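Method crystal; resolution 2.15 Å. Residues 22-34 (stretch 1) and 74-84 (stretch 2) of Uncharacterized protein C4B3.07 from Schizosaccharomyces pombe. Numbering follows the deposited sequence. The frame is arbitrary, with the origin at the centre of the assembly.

Stretch 1 22-34: LWGLYEMSREKLE
Stretch 2 74-84: SSALLAVSELF

Two helices of one chain, residues 22-34 and 74-82, run in the same general direction, their axes 10.4 Å apart at closest approach and crossing at 27°. Tyr26 and Ala76 lie level (CA to CA 6.5 Å); farther along, Leu33 faces Leu83 (CA to CA 9.4 Å), so the pair splays toward the C-terminal ends. The contact covers 328 Å², both sides summed; Trp23, Tyr26, Ser75, Ala76 and Ala79 are buried, whereas Arg30, Leu33, Glu82 and Leu83 are partly exposed, so the charged pair lies toward the more open end. Ser75 (chi1 m) is the first residue to make contact, its CB directed toward the partner and set over one face of the Tyr26 ring, 3.8 Å from the centroid and 20° off the normal, a CH-pi contact. Tyr26 (chi1 t, chi2 74°) lies close to the backbone here: its CE1 is 3.4 Å from Ser75 O. A water joins the same two residues, 2.6 Å from Tyr26 OH and donating to Ser75 O at 2.7 Å. Trp23 (chi1 m, chi2 100°) leaves its CB sideways but brings CH2 within 4.2 Å of Ser75 OG. Ala76 points sideways, its N 4.0 Å from Tyr26 CE1. One turn on, Ala79 points toward the first helix; its CB meets the edge of the Tyr26 ring at CE1 (4.2 Å) and approaches Arg30 NH1 (3.9 Å). Glu82, extended (chi1 t, chi2 t, chi3 8°), supplies the polar clamp: Arg30 NH1 and NH2 both donate to Glu82 OE1, at 3.0 and 3.1 Å, in a salt bridge lying near the guanidinium plane. Arg30 starts sideways, and its folded m, m, m chain with chi4 178° brings the charge across. Leu33 CD2 lies 3.7 Å from Glu82 OE2. Leu83 (phi/psi -108/23, chi1 m, chi2 t), the first residue to leave helical geometry, ends the contact: its CD2 lies 4.0 Å from CD1 of Leu33 (chi1 t, chi2 p), an apolar pairing beyond the salt bridge.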

ATOM      1  N   LEU A  22     -15.808 -17.245   9.250  1.00 21.42           N
ATOM      2  CA  LEU A  22     -16.064 -15.840   8.998  1.00 24.51           C
ATOM      3  C   LEU A  22     -14.961 -15.253   8.116  1.00 25.50           C
ATOM      4  O   LEU A  22     -15.242 -14.576   7.112  1.00 25.27           O
ATOM      5  CB  LEU A  22     -16.191 -15.091  10.329  1.00 25.29           C
ATOM      6  CG  LEU A  22     -16.707 -13.659  10.344  1.00 25.37           C
ATOM      7  CD1 LEU A  22     -18.162 -13.607   9.863  1.00 20.43           C
ATOM      8  CD2 LEU A  22     -16.552 -13.089  11.762  1.00 18.21           C
ATOM      9  N   TRP A  23     -13.709 -15.541   8.466  1.00 25.20           N
ATOM     10  CA  TRP A  23     -12.575 -15.106   7.658  1.00 23.16           C
ATOM     11  C   TRP A  23     -12.622 -15.707   6.261  1.00 24.53           C
ATOM     12  O   TRP A  23     -12.246 -15.056   5.282  1.00 23.71           O
ATOM     13  CB  TRP A  23     -11.242 -15.440   8.342  1.00 23.76           C
ATOM     14  CG  TRP A  23     -10.790 -14.336   9.237  1.00 27.29           C
ATOM     15  CD1 TRP A  23     -10.911 -14.276  10.595  1.00 24.35           C
ATOM     16  CD2 TRP A  23     -10.195 -13.090   8.827  1.00 26.35           C
ATOM     17  NE1 TRP A  23     -10.408 -13.078  11.061  1.00 25.84           N
ATOM     18  CE2 TRP A  23      -9.961 -12.336   9.997  1.00 26.38           C
ATOM     19  CE3 TRP A  23      -9.822 -12.552   7.588  1.00 25.57           C
ATOM     20  CZ2 TRP A  23      -9.372 -11.071   9.966  1.00 24.23           C
ATOM     21  CZ3 TRP A  23      -9.234 -11.293   7.558  1.00 29.38           C
ATOM     22  CH2 TRP A  23      -9.018 -10.565   8.744  1.00 24.21           C
ATOM     23  N   GLY A  24     -13.086 -16.951   6.178  1.00 24.60           N
ATOM     24  CA  GLY A  24     -13.176 -17.655   4.913  1.00 25.79           C
ATOM     25  C   GLY A  24     -14.089 -16.945   3.922  1.00 23.30           C
ATOM     26  O   GLY A  24     -13.752 -16.826   2.751  1.00 24.20           O
ATOM     27  N   LEU A  25     -15.236 -16.478   4.405  1.00 21.59           N
ATOM     28  CA  LEU A  25     -16.175 -15.693   3.601  1.00 23.50           C
ATOM     29  C   LEU A  25     -15.543 -14.404   3.094  1.00 26.26           C
ATOM     30  O   LEU A  25     -15.676 -14.063   1.910  1.00 23.91           O
ATOM     31  CB  LEU A  25     -17.427 -15.356   4.408  1.00 20.19           C
ATOM     32  CG  LEU A  25     -18.380 -16.525   4.684  1.00 26.16           C
ATOM     33  CD1 LEU A  25     -19.478 -16.118   5.670  1.00 21.37           C
ATOM     34  CD2 LEU A  25     -18.987 -17.059   3.363  1.00 24.96           C
ATOM     35  N   TYR A  26     -14.860 -13.690   3.989  1.00 24.09           N
ATOM     36  CA  TYR A  26     -14.169 -12.467   3.601  1.00 22.12           C
ATOM     37  C   TYR A  26     -13.100 -12.749   2.539  1.00 23.30           C
ATOM     38  O   TYR A  26     -12.980 -12.013   1.564  1.00 23.68           O
ATOM     39  CB  TYR A  26     -13.530 -11.765   4.808  1.00 18.76           C
ATOM     40  CG  TYR A  26     -12.767 -10.526   4.381  1.00 23.14           C
ATOM     41  CD1 TYR A  26     -13.434  -9.363   4.008  1.00 20.17           C
ATOM     42  CD2 TYR A  26     -11.389 -10.540   4.293  1.00 19.42           C
ATOM     43  CE1 TYR A  26     -12.734  -8.230   3.588  1.00 20.76           C
ATOM     44  CE2 TYR A  26     -10.689  -9.433   3.875  1.00 20.71           C
ATOM     45  CZ  TYR A  26     -11.359  -8.276   3.530  1.00 23.35           C
ATOM     46  OH  TYR A  26     -10.631  -7.175   3.118  1.00 23.53           O
ATOM     47  N   GLU A  27     -12.324 -13.814   2.743  1.00 24.70           N
ATOM     48  CA  GLU A  27     -11.220 -14.159   1.853  1.00 23.42           C
ATOM     49  C   GLU A  27     -11.736 -14.465   0.455  1.00 26.18           C
ATOM     50  O   GLU A  27     -11.178 -14.016  -0.541  1.00 27.96           O
ATOM     51  CB  GLU A  27     -10.428 -15.342   2.418  1.00 25.76           C
ATOM     52  CG  GLU A  27      -9.554 -14.952   3.627  1.00 31.25           C
ATOM     53  CD  GLU A  27      -9.255 -16.122   4.561  1.00 32.19           C
ATOM     54  OE1 GLU A  27      -9.657 -17.256   4.238  1.00 35.04           O
ATOM     55  OE2 GLU A  27      -8.615 -15.908   5.616  1.00 33.01           O
HETATM   56  N   MSE A  28     -12.815 -15.223   0.400  1.00 24.00           N
HETATM   57  CA  MSE A  28     -13.483 -15.513  -0.853  1.00 29.93           C
HETATM   58  C   MSE A  28     -13.954 -14.248  -1.556  1.00 25.88           C
HETATM   59  O   MSE A  28     -13.878 -14.150  -2.779  1.00 26.62           O
HETATM   60  CB  MSE A  28     -14.689 -16.406  -0.594  1.00 24.97           C
HETATM   61  CG  MSE A  28     -14.420 -17.866  -0.769  1.00 41.94           C
HETATM   62 SE   MSE A  28     -16.132 -18.787  -0.990  1.00 75.90          SE
HETATM   63  CE  MSE A  28     -16.499 -19.073   0.898  1.00 24.18           C
ATOM     64  N   SER A  29     -14.476 -13.291  -0.791  1.00 26.22           N
ATOM     65  CA  SER A  29     -14.896 -12.022  -1.388  1.00 25.75           C
ATOM     66  C   SER A  29     -13.704 -11.354  -2.082  1.00 22.66           C
ATOM     67  O   SER A  29     -13.861 -10.729  -3.123  1.00 22.03           O
ATOM     68  CB  SER A  29     -15.529 -11.090  -0.351  1.00 21.43           C
ATOM     69  OG  SER A  29     -14.538 -10.322   0.305  1.00 22.03           O
ATOM     70  N   ARG A  30     -12.509 -11.509  -1.518  1.00 23.88           N
ATOM     71  CA  ARG A  30     -11.317 -10.915  -2.123  1.00 24.93           C
ATOM     72  C   ARG A  30     -10.874 -11.670  -3.387  1.00 29.52           C
ATOM     73  O   ARG A  30     -10.359 -11.059  -4.320  1.00 26.18           O
ATOM     74  CB  ARG A  30     -10.157 -10.804  -1.114  1.00 24.96           C
ATOM     75  CG  ARG A  30     -10.519 -10.107   0.213  1.00 24.63           C
ATOM     76  CD  ARG A  30     -11.239  -8.772  -0.010  1.00 23.65           C
ATOM     77  NE  ARG A  30     -10.325  -7.714  -0.452  1.00 26.23           N
ATOM     78  CZ  ARG A  30     -10.708  -6.471  -0.747  1.00 29.35           C
ATOM     79  NH1 ARG A  30     -11.997  -6.116  -0.656  1.00 20.55           N
ATOM     80  NH2 ARG A  30      -9.802  -5.577  -1.128  1.00 26.08           N
ATOM     81  N   GLU A  31     -11.071 -12.991  -3.417  1.00 27.77           N
ATOM     82  CA  GLU A  31     -10.785 -13.782  -4.621  1.00 27.76           C
ATOM     83  C   GLU A  31     -11.725 -13.395  -5.760  1.00 28.38           C
ATOM     84  O   GLU A  31     -11.305 -13.276  -6.913  1.00 29.36           O
ATOM     85  CB  GLU A  31     -10.931 -15.284  -4.333  1.00 30.08           C
ATOM     86  CG  GLU A  31      -9.930 -15.824  -3.323  1.00 32.55           C
ATOM     87  CD  GLU A  31     -10.311 -17.204  -2.793  1.00 39.91           C
ATOM     88  OE1 GLU A  31     -11.276 -17.814  -3.321  1.00 39.25           O
ATOM     89  OE2 GLU A  31      -9.645 -17.673  -1.840  1.00 39.48           O
ATOM     90  N   LYS A  32     -13.000 -13.217  -5.429  1.00 24.70           N
ATOM     91  CA  LYS A  32     -13.988 -12.758  -6.400  1.00 29.79           C
ATOM     92  C   LYS A  32     -13.647 -11.368  -6.941  1.00 32.44           C
ATOM     93  O   LYS A  32     -13.764 -11.108  -8.145  1.00 29.06           O
ATOM     94  CB  LYS A  32     -15.384 -12.742  -5.784  1.00 26.61           C
ATOM     95  CG  LYS A  32     -15.963 -14.132  -5.533  1.00 33.43           C
ATOM     96  CD  LYS A  32     -16.181 -14.875  -6.838  1.00 34.17           C
ATOM     97  CE  LYS A  32     -16.430 -16.352  -6.588  1.00 39.19           C
ATOM     98  NZ  LYS A  32     -16.817 -17.059  -7.831  1.00 40.88           N
ATOM     99  N   LEU A  33     -13.230 -10.476  -6.048  1.00 26.29           N
ATOM    100  CA  LEU A  33     -12.843  -9.141  -6.463  1.00 26.04           C
ATOM    101  C   LEU A  33     -11.713  -9.244  -7.490  1.00 32.11           C
ATOM    102  O   LEU A  33     -11.757  -8.609  -8.550  1.00 35.67           O
ATOM    103  CB  LEU A  33     -12.405  -8.312  -5.259  1.00 24.35           C
ATOM    104  CG  LEU A  33     -12.013  -6.867  -5.577  1.00 26.57           C
ATOM    105  CD1 LEU A  33     -13.143  -6.186  -6.326  1.00 26.75           C
ATOM    106  CD2 LEU A  33     -11.668  -6.099  -4.300  1.00 24.70           C
ATOM    107  N   GLU A  34     -10.714 -10.060  -7.174  1.00 30.33           N
ATOM    108  CA  GLU A  34      -9.550 -10.253  -8.038  1.00 34.84           C
ATOM    109  C   GLU A  34      -9.906 -10.766  -9.437  1.00 38.00           C
ATOM    110  O   GLU A  34      -9.226 -10.447 -10.411  1.00 39.73           O
ATOM    111  CB  GLU A  34      -8.575 -11.216  -7.378  1.00 35.29           C
ATOM    112  CG  GLU A  34      -7.337 -11.509  -8.199  1.00 40.12           C
ATOM    113  CD  GLU A  34      -6.361 -12.396  -7.453  1.00 40.79           C
ATOM    114  OE1 GLU A  34      -6.752 -13.520  -7.079  1.00 42.03           O
ATOM    115  OE2 GLU A  34      -5.207 -11.971  -7.241  1.00 41.49           O
ATOM    116  N   SER A  74     -14.598  -5.808  10.862  1.00 14.09           N
ATOM    117  CA  SER A  74     -14.123  -4.508  10.401  1.00 17.74           C
ATOM    118  C   SER A  74     -13.752  -4.557   8.922  1.00 19.04           C
ATOM    119  O   SER A  74     -14.105  -3.661   8.175  1.00 15.41           O
ATOM    120  CB  SER A  74     -12.913  -4.058  11.215  1.00 15.47           C
ATOM    121  OG  SER A  74     -12.387  -2.856  10.694  1.00 17.44           O
ATOM    122  N   SER A  75     -13.051  -5.617   8.507  1.00 17.55           N
ATOM    123  CA  SER A  75     -12.647  -5.771   7.107  1.00 19.43           C
ATOM    124  C   SER A  75     -13.824  -5.853   6.142  1.00 20.12           C
ATOM    125  O   SER A  75     -13.770  -5.303   5.046  1.00 20.11           O
ATOM    126  CB  SER A  75     -11.766  -7.004   6.920  1.00 19.37           C
ATOM    127  OG  SER A  75     -10.527  -6.815   7.574  1.00 21.04           O
ATOM    128  N   ALA A  76     -14.881  -6.553   6.544  1.00 17.61           N
ATOM    129  CA  ALA A  76     -16.073  -6.629   5.712  1.00 20.15           C
ATOM    130  C   ALA A  76     -16.703  -5.237   5.553  1.00 18.44           C
ATOM    131  O   ALA A  76     -17.069  -4.838   4.449  1.00 16.71           O
ATOM    132  CB  ALA A  76     -17.074  -7.623   6.300  1.00 18.00           C
ATOM    133  N   LEU A  77     -16.822  -4.504   6.657  1.00 16.94           N
ATOM    134  CA  LEU A  77     -17.347  -3.139   6.618  1.00 19.34           C
ATOM    135  C   LEU A  77     -16.526  -2.247   5.673  1.00 18.44           C
ATOM    136  O   LEU A  77     -17.075  -1.479   4.877  1.00 17.23           O
ATOM    137  CB  LEU A  77     -17.429  -2.533   8.035  1.00 16.77           C
ATOM    138  CG  LEU A  77     -18.474  -3.179   8.957  1.00 17.71           C
ATOM    139  CD1 LEU A  77     -18.204  -2.874  10.434  1.00 18.74           C
ATOM    140  CD2 LEU A  77     -19.906  -2.748   8.573  1.00 14.49           C
ATOM    141  N   LEU A  78     -15.209  -2.368   5.743  1.00 16.68           N
ATOM    142  CA  LEU A  78     -14.365  -1.536   4.913  1.00 17.19           C
ATOM    143  C   LEU A  78     -14.599  -1.877   3.452  1.00 19.90           C
ATOM    144  O   LEU A  78     -14.548  -1.004   2.579  1.00 16.93           O
ATOM    145  CB  LEU A  78     -12.887  -1.746   5.256  1.00 17.37           C
ATOM    146  CG  LEU A  78     -11.958  -0.669   4.687  1.00 20.57           C
ATOM    147  CD1 LEU A  78     -12.458   0.688   5.143  1.00 17.82           C
ATOM    148  CD2 LEU A  78     -10.491  -0.904   5.101  1.00 15.09           C
ATOM    149  N   ALA A  79     -14.853  -3.156   3.192  1.00 18.02           N
ATOM    150  CA  ALA A  79     -14.955  -3.634   1.829  1.00 17.86           C
ATOM    151  C   ALA A  79     -16.237  -3.102   1.214  1.00 20.18           C
ATOM    152  O   ALA A  79     -16.296  -2.874   0.005  1.00 19.80           O
ATOM    153  CB  ALA A  79     -14.906  -5.174   1.768  1.00 19.76           C
ATOM    154  N   VAL A  80     -17.255  -2.898   2.048  1.00 20.10           N
ATOM    155  CA  VAL A  80     -18.511  -2.328   1.569  1.00 19.38           C
ATOM    156  C   VAL A  80     -18.203  -0.922   1.075  1.00 25.22           C
ATOM    157  O   VAL A  80     -18.663  -0.526   0.003  1.00 19.69           O
ATOM    158  CB  VAL A  80     -19.620  -2.291   2.656  1.00 21.36           C
ATOM    159  CG1 VAL A  80     -20.840  -1.476   2.174  1.00 21.03           C
ATOM    160  CG2 VAL A  80     -20.049  -3.707   3.032  1.00 19.39           C
ATOM    161  N   SER A  81     -17.384  -0.191   1.836  1.00 19.40           N
ATOM    162  CA  SER A  81     -16.969   1.145   1.412  1.00 22.35           C
ATOM    163  C   SER A  81     -16.181   1.112   0.097  1.00 20.91           C
ATOM    164  O   SER A  81     -16.393   1.946  -0.761  1.00 24.88           O
ATOM    165  CB  SER A  81     -16.188   1.888   2.515  1.00 22.01           C
ATOM    166  OG  SER A  81     -14.874   1.378   2.681  1.00 19.98           O
ATOM    167  N   GLU A  82     -15.290   0.138  -0.062  1.00 22.24           N
ATOM    168  CA  GLU A  82     -14.475   0.034  -1.273  1.00 23.12           C
ATOM    169  C   GLU A  82     -15.343  -0.224  -2.508  1.00 25.25           C
ATOM    170  O   GLU A  82     -15.078   0.275  -3.591  1.00 23.56           O
ATOM    171  CB  GLU A  82     -13.463  -1.100  -1.130  1.00 21.64           C
ATOM    172  CG  GLU A  82     -12.600  -1.330  -2.377  1.00 26.17           C
ATOM    173  CD  GLU A  82     -11.621  -2.490  -2.207  1.00 27.98           C
ATOM    174  OE1 GLU A  82     -11.714  -3.199  -1.184  1.00 28.89           O
ATOM    175  OE2 GLU A  82     -10.760  -2.701  -3.084  1.00 29.05           O
ATOM    176  N   LEU A  83     -16.392  -1.009  -2.326  1.00 21.57           N
ATOM    177  CA  LEU A  83     -17.227  -1.427  -3.429  1.00 22.83           C
ATOM    178  C   LEU A  83     -18.564  -0.731  -3.364  1.00 23.57           C
ATOM    179  O   LEU A  83     -19.559  -1.233  -3.903  1.00 27.46           O
ATOM    180  CB  LEU A  83     -17.432  -2.935  -3.329  1.00 21.19           C
ATOM    181  CG  LEU A  83     -16.115  -3.700  -3.240  1.00 22.18           C
ATOM    182  CD1 LEU A  83     -16.328  -5.204  -3.062  1.00 20.12           C
ATOM    183  CD2 LEU A  83     -15.280  -3.402  -4.480  1.00 22.71           C
ATOM    184  N   PHE A  84     -18.596   0.412  -2.683  1.00 23.25           N
ATOM    185  CA  PHE A  84     -19.856   1.091  -2.374  1.00 26.25           C
ATOM    186  C   PHE A  84     -20.711   1.439  -3.596  1.00 26.60           C
ATOM    187  O   PHE A  84     -21.935   1.503  -3.513  1.00 26.23           O
ATOM    188  CB  PHE A  84     -19.609   2.357  -1.550  1.00 22.70           C
ATOM    189  CG  PHE A  84     -20.855   2.899  -0.906  1.00 26.09           C
ATOM    190  CD1 PHE A  84     -21.459   2.221   0.148  1.00 23.68           C
ATOM    191  CD2 PHE A  84     -21.442   4.063  -1.369  1.00 25.94           C
ATOM    192  CE1 PHE A  84     -22.606   2.708   0.739  1.00 22.20           C
ATOM    193  CE2 PHE A  84     -22.603   4.554  -0.778  1.00 26.80           C
ATOM    194  CZ  PHE A  84     -23.184   3.876   0.277  1.00 24.76           C
TER
HETATM  195  O   HOH W   1     -11.682  -4.771   3.446  1.00 21.12           O